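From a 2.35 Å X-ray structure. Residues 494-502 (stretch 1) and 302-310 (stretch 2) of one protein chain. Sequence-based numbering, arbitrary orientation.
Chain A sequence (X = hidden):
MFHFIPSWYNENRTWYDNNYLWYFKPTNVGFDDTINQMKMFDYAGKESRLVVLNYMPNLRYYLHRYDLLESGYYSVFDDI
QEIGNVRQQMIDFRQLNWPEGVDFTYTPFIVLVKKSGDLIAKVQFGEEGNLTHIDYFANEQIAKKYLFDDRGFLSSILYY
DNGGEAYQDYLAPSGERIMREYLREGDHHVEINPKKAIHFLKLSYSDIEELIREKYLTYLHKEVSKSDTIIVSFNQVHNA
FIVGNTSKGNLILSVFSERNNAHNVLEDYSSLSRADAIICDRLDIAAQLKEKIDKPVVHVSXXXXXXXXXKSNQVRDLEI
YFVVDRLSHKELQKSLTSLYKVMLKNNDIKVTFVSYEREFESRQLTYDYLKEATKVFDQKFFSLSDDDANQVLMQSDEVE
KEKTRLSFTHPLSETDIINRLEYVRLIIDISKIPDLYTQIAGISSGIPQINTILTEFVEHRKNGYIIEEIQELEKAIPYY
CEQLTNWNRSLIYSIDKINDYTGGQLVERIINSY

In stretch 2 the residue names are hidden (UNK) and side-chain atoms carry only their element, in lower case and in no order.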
# COMPACT_ATOMS: atom_id res chain seq x y z
N SER A 494 -7.34 14.85 -17.16
CA SER A 494 -6.41 13.94 -16.52
C SER A 494 -5.16 13.73 -17.37
O SER A 494 -4.04 13.78 -16.85
CB SER A 494 -7.10 12.61 -16.23
OG SER A 494 -8.25 12.85 -15.42
N ILE A 495 -5.34 13.56 -18.68
CA ILE A 495 -4.23 13.21 -19.57
C ILE A 495 -3.12 14.26 -19.50
O ILE A 495 -1.94 13.92 -19.50
CB ILE A 495 -4.74 13.04 -21.00
CG1 ILE A 495 -5.42 11.68 -21.14
CG2 ILE A 495 -3.60 13.15 -21.98
CD1 ILE A 495 -6.23 11.52 -22.40
N ASP A 496 -3.50 15.54 -19.40
CA ASP A 496 -2.51 16.59 -19.37
C ASP A 496 -1.82 16.67 -18.01
O ASP A 496 -0.60 16.78 -17.94
CB ASP A 496 -3.13 17.94 -19.75
CG ASP A 496 -3.81 17.90 -21.09
OD1 ASP A 496 -4.83 18.59 -21.31
OD2 ASP A 496 -3.27 17.19 -21.96
N LYS A 497 -2.59 16.64 -16.93
CA LYS A 497 -2.00 16.55 -15.60
C LYS A 497 -1.08 15.33 -15.49
O LYS A 497 0.01 15.40 -14.89
CB LYS A 497 -3.11 16.50 -14.54
CG LYS A 497 -3.81 17.84 -14.34
CD LYS A 497 -3.94 18.22 -12.87
CE LYS A 497 -3.82 19.74 -12.71
NZ LYS A 497 -4.47 20.49 -13.83
N ILE A 498 -1.50 14.21 -16.07
CA ILE A 498 -0.67 13.00 -16.09
C ILE A 498 0.72 13.31 -16.63
O ILE A 498 1.73 12.84 -16.09
CB ILE A 498 -1.38 11.91 -16.92
CG1 ILE A 498 -2.49 11.22 -16.09
CG2 ILE A 498 -0.38 10.91 -17.52
CD1 ILE A 498 -2.00 10.41 -14.92
N ASN A 499 0.80 14.12 -17.69
CA ASN A 499 2.04 14.23 -18.45
C ASN A 499 3.09 15.12 -17.78
O ASN A 499 4.28 14.96 -18.07
CB ASN A 499 1.73 14.72 -19.86
CG ASN A 499 0.84 13.74 -20.62
OD1 ASN A 499 0.65 12.60 -20.19
ND2 ASN A 499 0.29 14.19 -21.74
N ASP A 500 2.69 16.02 -16.88
CA ASP A 500 3.71 16.69 -16.08
C ASP A 500 4.54 15.69 -15.30
O ASP A 500 5.66 16.00 -14.88
CB ASP A 500 3.06 17.70 -15.12
CG ASP A 500 2.04 18.59 -15.81
OD1 ASP A 500 1.07 19.01 -15.15
OD2 ASP A 500 2.22 18.87 -17.02
N TYR A 501 4.01 14.48 -15.13
CA TYR A 501 4.57 13.37 -14.38
C TYR A 501 5.26 12.33 -15.26
O TYR A 501 6.31 11.81 -14.87
CB TYR A 501 3.43 12.71 -13.58
CG TYR A 501 3.74 11.42 -12.88
CD1 TYR A 501 3.50 10.19 -13.49
CD2 TYR A 501 4.25 11.42 -11.59
CE1 TYR A 501 3.78 9.00 -12.84
CE2 TYR A 501 4.54 10.24 -10.93
CZ TYR A 501 4.29 9.04 -11.55
OH TYR A 501 4.57 7.89 -10.87
N THR A 502 4.71 12.01 -16.43
CA THR A 502 5.41 11.11 -17.35
C THR A 502 6.48 11.81 -18.17
O THR A 502 7.44 11.17 -18.60
CB THR A 502 4.43 10.43 -18.31
OG1 THR A 502 3.39 11.35 -18.66
CG2 THR A 502 3.83 9.20 -17.67
N UNK A 302 0.15 12.53 -6.33
CA UNK A 302 0.56 11.11 -6.28
C UNK A 302 -0.12 10.21 -7.31
O UNK A 302 -0.83 9.27 -6.95
c UNK A 302 -0.99 11.61 -4.51
c UNK A 302 0.18 10.72 -4.84
c UNK A 302 -0.74 12.91 -5.22
N UNK A 303 0.15 10.46 -8.59
CA UNK A 303 -0.37 9.61 -9.67
C UNK A 303 0.12 8.17 -9.56
O UNK A 303 1.29 7.92 -9.24
c UNK A 303 -1.56 14.02 -11.96
c UNK A 303 -0.21 13.88 -11.63
c UNK A 303 -0.52 11.50 -11.34
c UNK A 303 -2.39 12.90 -11.98
c UNK A 303 0.04 10.16 -11.03
c UNK A 303 -1.86 11.64 -11.68
c UNK A 303 0.30 12.63 -11.33
N UNK A 304 -0.77 7.23 -9.88
CA UNK A 304 -0.45 5.81 -9.99
C UNK A 304 -0.73 5.39 -11.43
O UNK A 304 -1.88 5.15 -11.80
o UNK A 304 -1.67 2.66 -8.48
o UNK A 304 -0.08 3.06 -9.94
c UNK A 304 -1.26 4.96 -9.02
c UNK A 304 -0.98 3.45 -9.16
N UNK A 305 0.32 5.27 -12.24
CA UNK A 305 0.13 5.07 -13.67
C UNK A 305 -0.16 3.63 -14.06
O UNK A 305 -0.29 3.36 -15.25
c UNK A 305 1.35 5.57 -14.42
o UNK A 305 2.53 5.06 -13.79
c UNK A 305 1.40 7.13 -14.40
N UNK A 306 -0.27 2.70 -13.11
CA UNK A 306 -0.81 1.39 -13.45
C UNK A 306 -2.27 1.46 -13.90
O UNK A 306 -2.78 0.48 -14.45
c UNK A 306 0.72 0.18 -11.73
c UNK A 306 -0.30 -0.38 -8.15
c UNK A 306 -0.71 0.43 -12.25
c UNK A 306 0.71 -0.60 -10.40
n UNK A 306 -0.08 -1.67 -7.92
n UNK A 306 -0.90 0.37 -7.23
n UNK A 306 0.07 0.15 -9.32
N UNK A 307 -2.98 2.56 -13.63
CA UNK A 307 -4.38 2.67 -14.03
C UNK A 307 -4.49 2.85 -15.55
O UNK A 307 -3.72 3.60 -16.15
c UNK A 307 -4.50 3.32 -10.92
c UNK A 307 -6.81 2.77 -11.84
c UNK A 307 -5.60 3.73 -11.90
c UNK A 307 -5.05 3.86 -13.33
N UNK A 308 -5.44 2.15 -16.16
CA UNK A 308 -5.76 2.39 -17.56
C UNK A 308 -6.61 3.65 -17.69
O UNK A 308 -7.41 3.98 -16.81
c UNK A 308 -6.51 1.20 -18.16
N UNK A 309 -6.42 4.36 -18.80
CA UNK A 309 -7.15 5.60 -19.07
C UNK A 309 -8.17 5.37 -20.17
O UNK A 309 -7.82 4.89 -21.25
c UNK A 309 -3.84 6.98 -18.69
c UNK A 309 -6.19 6.71 -19.48
c UNK A 309 -5.49 8.82 -18.37
c UNK A 309 -5.29 7.31 -18.41
N UNK A 310 -9.43 5.71 -19.88
CA UNK A 310 -10.44 5.88 -20.92
C UNK A 310 -10.99 4.63 -21.55
O UNK A 310 -11.73 4.74 -22.54

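Stretch 1 is one helix throughout, 494 to 502, and stretch 2 crosses its surface without regular helix or strand. Position 302 carries three side-chain carbons that close a ring onto its own backbone nitrogen, which identifies Pro 302. Its CA-to-CB bond points away from the helix and it makes no contact there; the ring restrains the backbone just before the chain delivers its main contact.

Position 303 has one carbon followed by a ring of six carbons with no heteroatom, directed toward the helix, and the ring carbons pack on Ile 498, Lys 497 and Tyr 501. Such a side chain is phenylalanine, Phe 303. Its ring lies with one face over CA of Ile 498, and its CD1 is 3.5 Å from CD1 of Ile 498. CZ of Phe 303 comes 3.6 Å from O of Lys 497, while CD2 is 3.9 Å from CB of Tyr 501. The two aromatic rings meet obliquely, with planes at 56° and centroids 5.7 Å apart, and CB of Phe 303 sits over the face of the tyrosine ring, 4.2 Å from its centroid. A flat, wholly apolar group suits this buried place.

Position 304 shows two carbons, the second bearing two oxygens, and points away from the helix: a short carboxylate, Asp 304. It belongs to the loop's own architecture, beginning a type I turn that runs to position 307, and its charge is met within the loop by the residue two places on.

At position 305 one carbon bears an oxygen and a carbon, and that end carbon meets the Tyr 501 ring; the branching is that of threonine. In Thr 305 the methyl CG2 lies 3.4 Å from CE1 of Tyr 501, while OG1 is hydrogen-bonded elsewhere in the structure, so one small side chain serves both an apolar and a polar need.

Position 306 extends through three carbons and a nitrogen to a carbon with two more nitrogens, the guanidinium of Arg 306, out of reach of the helix. NH2 forms a salt bridge with OD2 of Asp 304 at 2.7 Å, and NE donates to OD1 of Asp 304 at 3.0 Å. The backbone N of Arg 306 also donates to OD1 of Asp 304, at 3.2 Å, tying the turn to the same carboxylate.

Position 307 has four carbons forked at the second, Leu 307, buried but out of the helix's reach. Position 308 has a single carbon, Ala 308, likewise remote. Position 309 repeats the forked four-carbon pattern and points toward the helix, where a fork carbon reaches Ile 495: Leu 309 brings CD2 to 4.0 Å from CG1 of Ile 495, an apolar contact at a more exposed end. Position 310 has no side-chain atom, Gly 310, and its phi of 75° is one that glycine readily adopts.

No hydrogen bond joins the stretches. The contact works by packing: Phe 303 lies against Ile 498 and Tyr 501, Thr 305 adds its methyl beside the tyrosine, and Leu 309 extends the apolar surface to Ile 495, while the internally braced turn, Asp 304 to Leu 307, holds Thr 305 within it and precedes Leu 309.

Stretch 2, residues 302-310: PFDTRLALG
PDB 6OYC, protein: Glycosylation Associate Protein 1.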